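Local coordinates for hypothetical protein (Archaeoglobus fulgidus, PDB 2OGK), which is of unknown function but resembles RNA-binding proteins in structure, although members of its archaeal family are thought unlikely to bind RNA, at residues I82-N94 / S130-C143. Residues are numbered along the deposited sequence; the frame is centred on the assembly and turned at random.
Sequences ILSTLEDRIDEQN and SKREKVIEFARELC
The C-terminal helix 132-142 packs against the end of helix 79-84 and the loop that leads from it to strand 95-101, and Arg132, in its first turn, reaches across to Glu87 and Ile90. With CG anti to the backbone N (chi1 178°) and a bend at chi2, the side chain brings its guanidinium edge-on to both partners. NE and NH2 grip a single carboxylate oxygen side-on in a salt bridge, NE lying 3.1 Å from Glu87 OE2, and the two flat groups are turned 36° apart. With its NH1/NH2 end the guanidinium grips one oxygen, Ile90 O: NH1 is 2.9 Å away, above the carbonyl plane, and NH2 also donates to it. The hydroxyl of Tyr47 of the second subunit is also hydrogen-bonded to Glu87 OE2, placing this salt bridge at a subunit interface. A leucine in place of Arg132 would probably leave the Glu87 carboxylate without its charged mate and the Ile90 carbonyl without both donors. Farther along the helix, in the apolar layer beside the antiparallel sheet, Ala139 CB lies 3.6 Å from Ile90 CD1 and also touches Leu86 CD2. The other Leu86 branch, CD1, meets Ile136 CD1 at 3.7 Å, while Leu83 CD2 packs 3.7 Å from Cys143 SG.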
loop_
_atom_site.group_PDB
_atom_site.type_symbol
_atom_site.label_atom_id
_atom_site.label_comp_id
_atom_site.label_asym_id
_atom_site.label_seq_id
_atom_site.Cartn_x
_atom_site.Cartn_y
_atom_site.Cartn_z
ATOM N N ILE D 82 9.176 14.962 0.777
ATOM C CA ILE D 82 9.336 13.555 0.452
ATOM C C ILE D 82 10.589 13.076 1.197
ATOM O O ILE D 82 10.616 11.971 1.759
ATOM C CB ILE D 82 9.565 13.351 -1.056
ATOM C CG1 ILE D 82 8.383 13.907 -1.855
ATOM C CG2 ILE D 82 9.763 11.883 -1.347
ATOM C CD1 ILE D 82 7.136 13.077 -1.790
ATOM N N LEU D 83 11.610 13.936 1.199
ATOM C CA LEU D 83 12.893 13.672 1.849
ATOM C C LEU D 83 12.873 13.539 3.363
ATOM O O LEU D 83 13.529 12.664 3.928
ATOM C CB LEU D 83 13.895 14.767 1.501
ATOM C CG LEU D 83 15.048 14.453 0.546
ATOM C CD1 LEU D 83 16.200 15.340 0.952
ATOM C CD2 LEU D 83 15.474 12.982 0.616
ATOM N N SER D 84 12.148 14.429 4.027
ATOM C CA SER D 84 12.076 14.399 5.485
ATOM C C SER D 84 11.102 13.352 6.008
ATOM O O SER D 84 11.101 13.056 7.203
ATOM C CB SER D 84 11.667 15.769 6.016
ATOM O OG SER D 84 10.490 16.213 5.369
ATOM N N THR D 85 10.293 12.781 5.117
ATOM C CA THR D 85 9.297 11.795 5.515
ATOM C C THR D 85 9.486 10.417 4.883
ATOM O O THR D 85 8.562 9.583 4.880
ATOM C CB THR D 85 7.896 12.314 5.180
ATOM O OG1 THR D 85 7.818 12.614 3.780
ATOM C CG2 THR D 85 7.609 13.579 5.971
ATOM N N LEU D 86 10.691 10.193 4.364
ATOM C CA LEU D 86 11.071 8.940 3.716
ATOM C C LEU D 86 10.746 7.693 4.513
ATOM O O LEU D 86 10.270 6.694 3.970
ATOM C CB LEU D 86 12.577 8.930 3.435
ATOM C CG LEU D 86 13.125 9.638 2.196
ATOM C CD1 LEU D 86 14.647 9.631 2.251
ATOM C CD2 LEU D 86 12.606 8.953 0.941
ATOM N N GLU D 87 11.037 7.761 5.804
ATOM C CA GLU D 87 10.825 6.657 6.723
ATOM C C GLU D 87 9.344 6.233 6.869
ATOM O O GLU D 87 9.058 5.135 7.340
ATOM C CB GLU D 87 11.441 7.039 8.070
ATOM C CG GLU D 87 11.829 5.883 8.955
ATOM C CD GLU D 87 13.157 5.262 8.593
ATOM O OE1 GLU D 87 14.184 5.963 8.603
ATOM O OE2 GLU D 87 13.179 4.055 8.310
ATOM N N ASP D 88 8.413 7.087 6.443
ATOM C CA ASP D 88 6.979 6.771 6.516
ATOM C C ASP D 88 6.352 6.489 5.159
ATOM O O ASP D 88 5.141 6.288 5.068
ATOM C CB ASP D 88 6.194 7.922 7.142
ATOM C CG ASP D 88 6.694 8.284 8.512
ATOM O OD1 ASP D 88 6.707 7.397 9.403
ATOM O OD2 ASP D 88 7.073 9.462 8.692
ATOM N N ARG D 89 7.176 6.498 4.112
ATOM C CA ARG D 89 6.719 6.272 2.742
ATOM C C ARG D 89 7.190 4.939 2.238
ATOM O O ARG D 89 6.552 4.338 1.376
ATOM C CB ARG D 89 7.287 7.326 1.801
ATOM C CG ARG D 89 7.224 8.702 2.344
ATOM C CD ARG D 89 7.926 9.699 1.452
ATOM N NE ARG D 89 7.258 10.969 1.643
ATOM C CZ ARG D 89 6.043 11.213 1.181
ATOM N NH1 ARG D 89 5.404 10.281 0.490
ATOM N NH2 ARG D 89 5.444 12.357 1.458
ATOM N N ILE D 90 8.336 4.503 2.748
ATOM C CA ILE D 90 8.907 3.230 2.338
ATOM C C ILE D 90 8.482 2.132 3.300
ATOM O O ILE D 90 8.789 2.189 4.484
ATOM C CB ILE D 90 10.453 3.313 2.281
ATOM C CG1 ILE D 90 10.861 4.438 1.313
ATOM C CG2 ILE D 90 11.039 1.948 1.877
ATOM C CD1 ILE D 90 12.345 4.740 1.274
ATOM N N ASP D 91 7.742 1.153 2.791
ATOM C CA ASP D 91 7.310 0.054 3.630
ATOM C C ASP D 91 8.393 -0.993 3.728
ATOM O O ASP D 91 9.468 -0.848 3.166
ATOM C CB ASP D 91 6.020 -0.597 3.106
ATOM C CG ASP D 91 6.088 -0.966 1.639
ATOM O OD1 ASP D 91 7.168 -1.391 1.158
ATOM O OD2 ASP D 91 5.032 -0.841 0.979
ATOM N N GLU D 92 8.092 -2.061 4.445
ATOM C CA GLU D 92 9.038 -3.137 4.644
ATOM C C GLU D 92 9.279 -3.983 3.397
ATOM O O GLU D 92 10.116 -4.873 3.394
ATOM C CB GLU D 92 8.569 -3.952 5.849
ATOM C CG GLU D 92 8.472 -3.020 7.081
ATOM C CD GLU D 92 7.838 -3.636 8.320
ATOM O OE1 GLU D 92 8.519 -3.671 9.374
ATOM O OE2 GLU D 92 6.661 -4.064 8.248
ATOM N N GLN D 93 8.573 -3.675 2.318
ATOM C CA GLN D 93 8.761 -4.410 1.078
ATOM C C GLN D 93 9.584 -3.515 0.180
ATOM O O GLN D 93 9.670 -3.733 -1.022
ATOM C CB GLN D 93 7.416 -4.727 0.413
ATOM C CG GLN D 93 6.342 -5.200 1.380
ATOM C CD GLN D 93 6.879 -6.147 2.454
ATOM O OE1 GLN D 93 7.338 -7.258 2.158
ATOM N NE2 GLN D 93 6.827 -5.703 3.712
ATOM N N ASN D 94 10.182 -2.493 0.783
ATOM C CA ASN D 94 11.020 -1.527 0.074
ATOM C C ASN D 94 10.312 -0.743 -1.011
ATOM O O ASN D 94 10.931 -0.324 -1.991
ATOM C CB ASN D 94 12.221 -2.216 -0.536
ATOM C CG ASN D 94 12.997 -2.976 0.477
ATOM O OD1 ASN D 94 13.518 -2.405 1.442
ATOM N ND2 ASN D 94 13.074 -4.290 0.284
ATOM N N SER D 130 20.003 -6.124 0.388
ATOM C CA SER D 130 18.657 -5.571 0.520
ATOM C C SER D 130 18.452 -5.230 2.001
ATOM O O SER D 130 17.987 -6.061 2.795
ATOM C CB SER D 130 17.615 -6.583 0.063
ATOM O OG SER D 130 16.608 -5.919 -0.676
ATOM N N LYS D 131 18.818 -4.004 2.361
ATOM C CA LYS D 131 18.727 -3.552 3.730
ATOM C C LYS D 131 17.958 -2.259 3.799
ATOM O O LYS D 131 18.092 -1.418 2.909
ATOM C CB LYS D 131 20.115 -3.271 4.286
ATOM C CG LYS D 131 21.080 -4.405 4.318
ATOM C CD LYS D 131 22.380 -3.890 4.911
ATOM C CE LYS D 131 23.471 -4.948 4.933
ATOM N NZ LYS D 131 24.779 -4.334 5.311
ATOM N N ARG D 132 17.182 -2.092 4.872
ATOM C CA ARG D 132 16.413 -0.872 5.091
ATOM C C ARG D 132 17.413 0.268 4.937
ATOM O O ARG D 132 17.146 1.295 4.304
ATOM C CB ARG D 132 15.849 -0.880 6.513
ATOM C CG ARG D 132 15.060 0.344 6.924
ATOM C CD ARG D 132 13.746 0.363 6.237
ATOM N NE ARG D 132 12.888 1.471 6.642
ATOM C CZ ARG D 132 11.644 1.648 6.197
ATOM N NH1 ARG D 132 11.119 0.779 5.343
ATOM N NH2 ARG D 132 10.933 2.708 6.573
ATOM N N GLU D 133 18.583 0.053 5.530
ATOM C CA GLU D 133 19.655 1.034 5.513
ATOM C C GLU D 133 20.107 1.366 4.099
ATOM O O GLU D 133 20.053 2.520 3.671
ATOM C CB GLU D 133 20.840 0.528 6.339
ATOM N N LYS D 134 20.556 0.357 3.369
ATOM C CA LYS D 134 21.025 0.604 2.025
ATOM C C LYS D 134 19.885 1.193 1.172
ATOM O O LYS D 134 20.114 2.033 0.305
ATOM C CB LYS D 134 21.583 -0.711 1.416
ATOM N N VAL D 135 18.655 0.776 1.463
ATOM C CA VAL D 135 17.480 1.224 0.727
ATOM C C VAL D 135 17.136 2.687 0.924
ATOM O O VAL D 135 16.926 3.419 -0.041
ATOM C CB VAL D 135 16.239 0.382 1.102
ATOM C CG1 VAL D 135 14.975 1.030 0.552
ATOM C CG2 VAL D 135 16.399 -1.034 0.552
ATOM N N ILE D 136 17.064 3.105 2.180
ATOM C CA ILE D 136 16.733 4.484 2.537
ATOM C C ILE D 136 17.824 5.441 2.002
ATOM O O ILE D 136 17.535 6.550 1.557
ATOM C CB ILE D 136 16.565 4.560 4.084
ATOM C CG1 ILE D 136 15.468 5.568 4.469
ATOM C CG2 ILE D 136 17.914 4.815 4.735
ATOM C CD1 ILE D 136 15.898 7.024 4.498
ATOM N N GLU D 137 19.073 4.985 2.022
ATOM C CA GLU D 137 20.194 5.757 1.500
ATOM C C GLU D 137 19.983 6.014 0.001
ATOM O O GLU D 137 20.190 7.121 -0.502
ATOM C CB GLU D 137 21.496 4.982 1.694
ATOM C CG GLU D 137 22.726 5.696 1.152
ATOM C CD GLU D 137 23.919 4.772 0.955
ATOM O OE1 GLU D 137 23.733 3.673 0.380
ATOM O OE2 GLU D 137 25.045 5.146 1.357
ATOM N N PHE D 138 19.577 4.970 -0.705
ATOM C CA PHE D 138 19.319 5.051 -2.131
ATOM C C PHE D 138 18.167 6.009 -2.423
ATOM O O PHE D 138 18.282 6.894 -3.280
ATOM C CB PHE D 138 19.001 3.653 -2.669
ATOM C CG PHE D 138 18.446 3.646 -4.059
ATOM C CD1 PHE D 138 19.014 4.433 -5.054
ATOM C CD2 PHE D 138 17.369 2.831 -4.382
ATOM C CE1 PHE D 138 18.518 4.408 -6.352
ATOM C CE2 PHE D 138 16.861 2.796 -5.678
ATOM C CZ PHE D 138 17.438 3.584 -6.665
ATOM N N ALA D 139 17.059 5.829 -1.708
ATOM C CA ALA D 139 15.885 6.674 -1.891
ATOM C C ALA D 139 16.269 8.109 -1.634
ATOM O O ALA D 139 15.870 8.998 -2.362
ATOM C CB ALA D 139 14.776 6.257 -0.950
ATOM N N ARG D 140 17.050 8.337 -0.590
ATOM C CA ARG D 140 17.481 9.684 -0.292
ATOM C C ARG D 140 18.279 10.273 -1.476
ATOM O O ARG D 140 18.310 11.490 -1.680
ATOM C CB ARG D 140 18.320 9.679 0.980
ATOM C CG ARG D 140 18.770 11.051 1.408
ATOM C CD ARG D 140 19.476 10.975 2.741
ATOM N NE ARG D 140 18.556 10.582 3.801
ATOM C CZ ARG D 140 18.809 9.632 4.693
ATOM N NH1 ARG D 140 19.961 8.971 4.649
ATOM N NH2 ARG D 140 17.915 9.354 5.634
ATOM N N GLU D 141 18.917 9.403 -2.259
ATOM C CA GLU D 141 19.693 9.841 -3.422
ATOM C C GLU D 141 18.723 10.242 -4.521
ATOM O O GLU D 141 18.825 11.331 -5.081
ATOM C CB GLU D 141 20.606 8.711 -3.923
ATOM N N LEU D 142 17.787 9.349 -4.820
ATOM C CA LEU D 142 16.783 9.580 -5.847
ATOM C C LEU D 142 16.195 10.982 -5.808
ATOM O O LEU D 142 15.689 11.488 -6.809
ATOM C CB LEU D 142 15.670 8.559 -5.704
ATOM C CG LEU D 142 15.542 7.621 -6.889
ATOM C CD1 LEU D 142 16.901 7.243 -7.422
ATOM C CD2 LEU D 142 14.772 6.411 -6.434
ATOM N N CYS D 143 16.243 11.601 -4.641
ATOM C CA CYS D 143 15.739 12.948 -4.502
ATOM C C CYS D 143 16.885 13.890 -4.907
ATOM O O CYS D 143 17.236 14.834 -4.190
ATOM C CB CYS D 143 15.278 13.161 -3.061
ATOM S SG CYS D 143 13.991 11.937 -2.564
#